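Local coordinates for uncharacterized protein (Leptospira interrogans serogroup Icterohaemorrhagiae serovar copenhageni, PDB 6ULO) that is of unknown function but has a DUF7790 domain of the NADP-Rossmann clan and is probably membrane-anchored, at residues Leu76-Ala79 with Ala80-Lys83; Ser48-Asp51 with Arg52-Leu55. All coordinates share one frame; numbering follows the deposited sequence.

How the interactions relate
Both contacts are local, each lying within one continuous run of chain, and both are buried. Interaction 1 is the C-terminal part of helix 74-82, the crossover helix between parallel strands 66-69 and 86-91; it is built from backbone bonds and apolar side chains, with a lysine reaching the surface where the helix ends. Interaction 2 lies earlier in the chain, in the loop before helix 57-60, and its chemistry is polar: bridging waters, carboxylates and an arginine-aspartate salt bridge. Their centres lie about 13 Å apart, yet the two meet directly, because the Trp-81 ring of interaction 1 packs on Leu-53 and Asp-54 of interaction 2.

Interaction 1 (Leu76-Ala79 with Ala80-Lys83); sequences LTIA and AWAK
Thr-77 and Trp-81, one helical turn apart, point the same way, and the methyl of the first lies against one face of the indole of the second. Thr-77 CG2 sits 3.6 Å from the centroid of the six-membered ring, 22° off its normal, a CH-pi contact over the face. The threonine torsion decides this: CG2 is anti to the backbone N (chi1 of OG1 -65°), which turns the methyl rather than the hydroxyl to the ring. Ile-78 adds a looser apolar touch, its CG1 4.4 Å from Trp-81 CZ3. Backbone bonds of the i to i+4 kind tie the same turn: Ala-80 N to Leu-76 O at 3.0 Å, Ala-82 N to Ile-78 O at 2.9 Å, and a longer one from Trp-81 N to Thr-77 O at 3.3 Å. Thr-77 O also lies 3.4 Å above the indole plane, toward its rim. Lys-83 is the C-prime residue of a Schellman motif: its N bonds back to Ala-80 O at 3.2 Å, and the motif pairs Ser-84 N with Ala-79 O. Its positive phi ends the helix, the crossover of the beta-alpha-beta unit, and the chain continues to strand 86-91. On the inner side Ile-78 and Ala-82 meet Ile-220 of the central sheet, while Ala-80 faces Ile-182 of helix 176-187. Trp-81 NE1 is hydrogen-bonded to Lys-170 O, so the polar atom of the buried indole is satisfied. With the methyl over one face and NE1 held, the ring is probably restrained from turning.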
ATOM      1  N   LEU A  76      -3.204  -3.042  -3.165  1.00 10.41           N
ATOM      2  CA  LEU A  76      -3.480  -3.798  -4.382  1.00  9.96           C
ATOM      3  C   LEU A  76      -4.518  -3.071  -5.229  1.00 10.19           C
ATOM      4  O   LEU A  76      -4.425  -3.047  -6.461  1.00 11.15           O
ATOM      5  CB  LEU A  76      -3.904  -5.223  -4.027  1.00  9.39           C
ATOM      6  CG  LEU A  76      -2.902  -5.933  -3.113  1.00 10.49           C
ATOM      7  CD1 LEU A  76      -3.392  -7.335  -2.826  1.00 12.26           C
ATOM      8  CD2 LEU A  76      -1.496  -6.013  -3.680  1.00 11.60           C
ATOM      9  N   THR A  77      -5.517  -2.445  -4.584  1.00  9.98           N
ATOM     10  CA  THR A  77      -6.458  -1.620  -5.331  1.00 10.41           C
ATOM     11  C   THR A  77      -5.728  -0.528  -6.103  1.00 10.13           C
ATOM     12  O   THR A  77      -5.948  -0.354  -7.318  1.00 10.87           O
ATOM     13  CB  THR A  77      -7.474  -1.021  -4.373  1.00 10.97           C
ATOM     14  OG1 THR A  77      -8.228  -2.106  -3.829  1.00 12.05           O
ATOM     15  CG2 THR A  77      -8.420  -0.042  -5.072  1.00 12.09           C
ATOM     16  N   ILE A  78      -4.861   0.231  -5.417  1.00 10.52           N
ATOM     17  CA  ILE A  78      -4.250   1.373  -6.081  1.00 10.83           C
ATOM     18  C   ILE A  78      -3.265   0.900  -7.148  1.00 10.36           C
ATOM     19  O   ILE A  78      -3.191   1.468  -8.249  1.00 11.27           O
ATOM     20  CB  ILE A  78      -3.569   2.276  -5.041  1.00 10.77           C
ATOM     21  CG1 ILE A  78      -4.572   2.766  -3.992  1.00 11.49           C
ATOM     22  CG2 ILE A  78      -2.842   3.418  -5.711  1.00 12.01           C
ATOM     23  CD1 ILE A  78      -3.923   3.496  -2.788  1.00 11.94           C
ATOM     24  N   ALA A  79      -2.494  -0.161  -6.840  1.00 10.44           N
ATOM     25  CA  ALA A  79      -1.507  -0.684  -7.791  1.00 10.77           C
ATOM     26  C   ALA A  79      -2.168  -1.221  -9.054  1.00 10.47           C
ATOM     27  O   ALA A  79      -1.596  -1.113 -10.149  1.00 11.50           O
ATOM     28  CB  ALA A  79      -0.671  -1.779  -7.142  1.00 12.26           C
ATOM     29  N   ALA A  80      -3.360  -1.830  -8.936  1.00 11.55           N
ATOM     30  CA  ALA A  80      -4.039  -2.292 -10.142  1.00 11.59           C
ATOM     31  C   ALA A  80      -4.440  -1.110 -11.020  1.00 11.68           C
ATOM     32  O   ALA A  80      -4.316  -1.165 -12.247  1.00 13.70           O
ATOM     33  CB  ALA A  80      -5.257  -3.146  -9.768  1.00 12.09           C
ATOM     34  N   TRP A  81      -4.956  -0.037 -10.405  1.00 11.99           N
ATOM     35  CA  TRP A  81      -5.283   1.163 -11.178  1.00 12.22           C
ATOM     36  C   TRP A  81      -4.043   1.722 -11.856  1.00 12.36           C
ATOM     37  O   TRP A  81      -4.094   2.178 -13.010  1.00 13.24           O
ATOM     38  CB  TRP A  81      -5.866   2.219 -10.246  1.00 11.85           C
ATOM     39  CG  TRP A  81      -7.198   1.888  -9.649  1.00 11.39           C
ATOM     40  CD1 TRP A  81      -8.102   0.982 -10.121  1.00 12.03           C
ATOM     41  CD2 TRP A  81      -7.760   2.422  -8.449  1.00 12.05           C
ATOM     42  NE1 TRP A  81      -9.227   0.936  -9.301  1.00 12.36           N
ATOM     43  CE2 TRP A  81      -9.033   1.821  -8.272  1.00 11.68           C
ATOM     44  CE3 TRP A  81      -7.327   3.370  -7.516  1.00 11.48           C
ATOM     45  CZ2 TRP A  81      -9.868   2.157  -7.209  1.00 11.94           C
ATOM     46  CZ3 TRP A  81      -8.136   3.674  -6.431  1.00 12.11           C
ATOM     47  CH2 TRP A  81      -9.402   3.101  -6.308  1.00 11.94           C
ATOM     48  N   ALA A  82      -2.921   1.741 -11.132  1.00 12.34           N
ATOM     49  CA  ALA A  82      -1.680   2.287 -11.667  1.00 12.30           C
ATOM     50  C   ALA A  82      -1.016   1.360 -12.670  1.00 13.33           C
ATOM     51  O   ALA A  82      -0.140   1.814 -13.418  1.00 13.87           O
ATOM     52  CB  ALA A  82      -0.723   2.565 -10.511  1.00 13.09           C
ATOM     53  N   LYS A  83      -1.415   0.086 -12.730  1.00 12.27           N
ATOM     54  CA  LYS A  83      -0.652  -0.917 -13.475  1.00 13.34           C
ATOM     55  C   LYS A  83       0.820  -0.894 -13.053  1.00 13.65           C
ATOM     56  O   LYS A  83       1.747  -0.880 -13.877  1.00 14.13           O
ATOM     57  CB  LYS A  83      -0.836  -0.760 -14.990  1.00 16.93           C
ATOM     58  CG  LYS A  83      -2.289  -0.915 -15.396  1.00 19.68           C
ATOM     59  CD  LYS A  83      -2.487  -0.732 -16.870  1.00 23.28           C
ATOM     60  CE  LYS A  83      -3.974  -0.824 -17.213  1.00 26.35           C
ATOM     61  NZ  LYS A  83      -4.172  -0.931 -18.670  1.00 29.47           N
TER

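Interaction 2 (Ser48-Asp51 with Arg52-Leu55)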
ATOM      1  N   SER A  48      -7.745  -1.395   5.883  1.00 13.11           N
ATOM      2  CA  SER A  48      -7.926   0.033   5.733  1.00 12.79           C
ATOM      3  C   SER A  48      -9.321   0.458   6.203  1.00 13.23           C
ATOM      4  O   SER A  48     -10.279  -0.327   6.195  1.00 13.99           O
ATOM      5  CB  SER A  48      -7.804   0.375   4.244  1.00 14.49           C
ATOM      6  OG  SER A  48      -7.962   1.770   4.001  1.00 15.66           O
ATOM      7  N   ASN A  49      -9.431   1.718   6.622  1.00 12.38           N
ATOM      8  CA  ASN A  49     -10.717   2.344   6.914  1.00 12.95           C
ATOM      9  C   ASN A  49     -10.950   3.559   6.026  1.00 12.22           C
ATOM     10  O   ASN A  49     -11.752   4.428   6.378  1.00 13.80           O
ATOM     11  CB  ASN A  49     -10.815   2.692   8.398  1.00 15.13           C
ATOM     12  CG  ASN A  49      -9.702   3.653   8.842  1.00 17.46           C
ATOM     13  OD1 ASN A  49      -8.827   4.016   8.051  1.00 17.22           O
ATOM     14  ND2 ASN A  49      -9.738   4.072  10.099  1.00 19.41           N
ATOM     15  N   GLU A  50     -10.291   3.622   4.865  1.00 11.52           N
ATOM     16  CA  GLU A  50     -10.417   4.710   3.896  1.00 11.18           C
ATOM     17  C   GLU A  50     -11.458   4.292   2.861  1.00 11.78           C
ATOM     18  O   GLU A  50     -11.210   3.384   2.062  1.00 13.21           O
ATOM     19  CB  GLU A  50      -9.046   4.972   3.256  1.00 12.98           C
ATOM     20  CG  GLU A  50      -8.069   5.441   4.365  1.00 13.06           C
ATOM     21  CD  GLU A  50      -6.572   5.452   3.977  1.00 12.57           C
ATOM     22  OE1 GLU A  50      -6.234   5.014   2.849  1.00 13.58           O
ATOM     23  OE2 GLU A  50      -5.726   5.925   4.804  1.00 13.35           O
ATOM     24  N   ASP A  51     -12.611   4.965   2.847  1.00 11.34           N
ATOM     25  CA  ASP A  51     -13.762   4.546   2.046  1.00 11.60           C
ATOM     26  C   ASP A  51     -13.898   5.255   0.707  1.00 10.88           C
ATOM     27  O   ASP A  51     -14.840   4.955  -0.038  1.00 12.34           O
ATOM     28  CB  ASP A  51     -15.071   4.757   2.810  1.00 13.08           C
ATOM     29  CG  ASP A  51     -15.151   3.930   4.065  1.00 15.80           C
ATOM     30  OD1 ASP A  51     -14.590   2.816   4.083  1.00 16.18           O
ATOM     31  OD2 ASP A  51     -15.739   4.409   5.068  1.00 18.60           O
ATOM     32  N   ARG A  52     -13.010   6.192   0.367  1.00 11.04           N
ATOM     33  CA  ARG A  52     -13.131   6.933  -0.872  1.00 12.11           C
ATOM     34  C   ARG A  52     -11.845   6.879  -1.669  1.00 11.27           C
ATOM     35  O   ARG A  52     -11.472   7.844  -2.333  1.00 11.61           O
ATOM     36  CB  ARG A  52     -13.610   8.372  -0.644  1.00 11.72           C
ATOM     37  CG  ARG A  52     -15.055   8.461  -0.090  1.00 12.37           C
ATOM     38  CD  ARG A  52     -16.093   7.784  -1.003  1.00 12.02           C
ATOM     39  NE  ARG A  52     -15.932   8.079  -2.422  1.00 12.29           N
ATOM     40  CZ  ARG A  52     -16.326   9.204  -3.032  1.00 12.89           C
ATOM     41  NH1 ARG A  52     -16.886  10.195  -2.340  1.00 13.79           N
ATOM     42  NH2 ARG A  52     -16.142   9.347  -4.348  1.00 14.05           N
ATOM     43  N   LEU A  53     -11.195   5.707  -1.703  1.00 11.33           N
ATOM     44  CA  LEU A  53      -9.984   5.574  -2.505  1.00 11.73           C
ATOM     45  C   LEU A  53     -10.262   5.799  -3.977  1.00 11.06           C
ATOM     46  O   LEU A  53      -9.339   6.122  -4.723  1.00 11.72           O
ATOM     47  CB  LEU A  53      -9.335   4.210  -2.275  1.00 13.32           C
ATOM     48  CG  LEU A  53      -8.816   4.020  -0.853  1.00 14.11           C
ATOM     49  CD1 LEU A  53      -8.570   2.528  -0.578  1.00 15.84           C
ATOM     50  CD2 LEU A  53      -7.537   4.842  -0.637  1.00 15.44           C
ATOM     51  N   ASP A  54     -11.522   5.640  -4.419  1.00 11.58           N
ATOM     52  CA  ASP A  54     -11.831   5.894  -5.811  1.00 11.95           C
ATOM     53  C   ASP A  54     -11.519   7.322  -6.239  1.00 11.10           C
ATOM     54  O   ASP A  54     -11.324   7.564  -7.435  1.00 12.18           O
ATOM     55  CB  ASP A  54     -13.306   5.587  -6.113  1.00 12.88           C
ATOM     56  CG  ASP A  54     -14.281   6.358  -5.234  1.00 13.28           C
ATOM     57  OD1 ASP A  54     -14.226   6.215  -3.982  1.00 12.19           O
ATOM     58  OD2 ASP A  54     -15.112   7.102  -5.793  1.00 14.34           O
ATOM     59  N   LEU A  55     -11.454   8.273  -5.298  1.00 11.96           N
ATOM     60  CA  LEU A  55     -11.065   9.633  -5.672  1.00 12.28           C
ATOM     61  C   LEU A  55      -9.657   9.678  -6.244  1.00 12.11           C
ATOM     62  O   LEU A  55      -9.298  10.642  -6.921  1.00 13.26           O
ATOM     63  CB  LEU A  55     -11.140  10.554  -4.462  1.00 12.23           C
ATOM     64  CG  LEU A  55     -12.558  10.739  -3.906  1.00 13.39           C
ATOM     65  CD1 LEU A  55     -12.463  11.515  -2.581  1.00 15.40           C
ATOM     66  CD2 LEU A  55     -13.454  11.476  -4.906  1.00 14.36           C
TER
HETATM   67  O   HOH W   1     -12.151   3.155  -0.634  1.00 13.89           O
HETATM   68  O   HOH W   2     -15.218   4.111  -2.600  1.00 13.36           O
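Bends at chi2 (-58°) and chi3 (-44°) fold the Arg-52 chain back over the preceding peptide, with CD 3.2 Å from Asp-51 O, and Asp-54 CG stands between its own N and carbonyl carbon (chi1 56°), which swings the carboxylate to the guanidinium. Within the loop before helix 57-60, an ST turn (Ser-48 OG accepting from Glu-50 N) is followed by a 3-10 segment in which Leu-55 N bonds to Arg-52 O. Arg-52 grips Asp-54 side-on: NE to OD1 at 3.0 Å and NH2 to OD2 at 2.9 Å, nearly straight and close to the guanidinium plane. OD1 uses its syn lone pair, whereas NH2 meets OD2 on the syn side but tilted from the carboxylate plane. Leu-55 CG lies over one guanidinium face; Tyr-167 makes a cation-pi contact with Arg-52, and NH1 bonds to Pro-266 O. The two bonds and these neighbours hold the guanidinium in place; the paired arginine would be expected to favour the ionised form of Asp-54. Across the junction, side-chain packing is slight: a methyl, Leu-53 CD2, lies 3.7 Å from the carboxylate oxygen Glu-50 OE1. That oxygen is bonded to Tyr-222 OH, and OE2 to Ser-224 and Thr-254, so both oxygens of the buried carboxyl group have hydrogen-bond partners. Asp-51 points elsewhere, to Arg-156 of helix 139-166 and to Ser-271; Arg-156 also holds Glu-50 O. Two waters join 48-51 to 52-55. Water 1 accepts from Leu-53 N and donates to Glu-50 O, both at 2.9 Å. Water 2 donates to Asp-51 O and to Asp-54 OD1, each at 2.7 Å, so this carboxylate oxygen takes a hydrogen bond from the water as well as from Arg-52 NE.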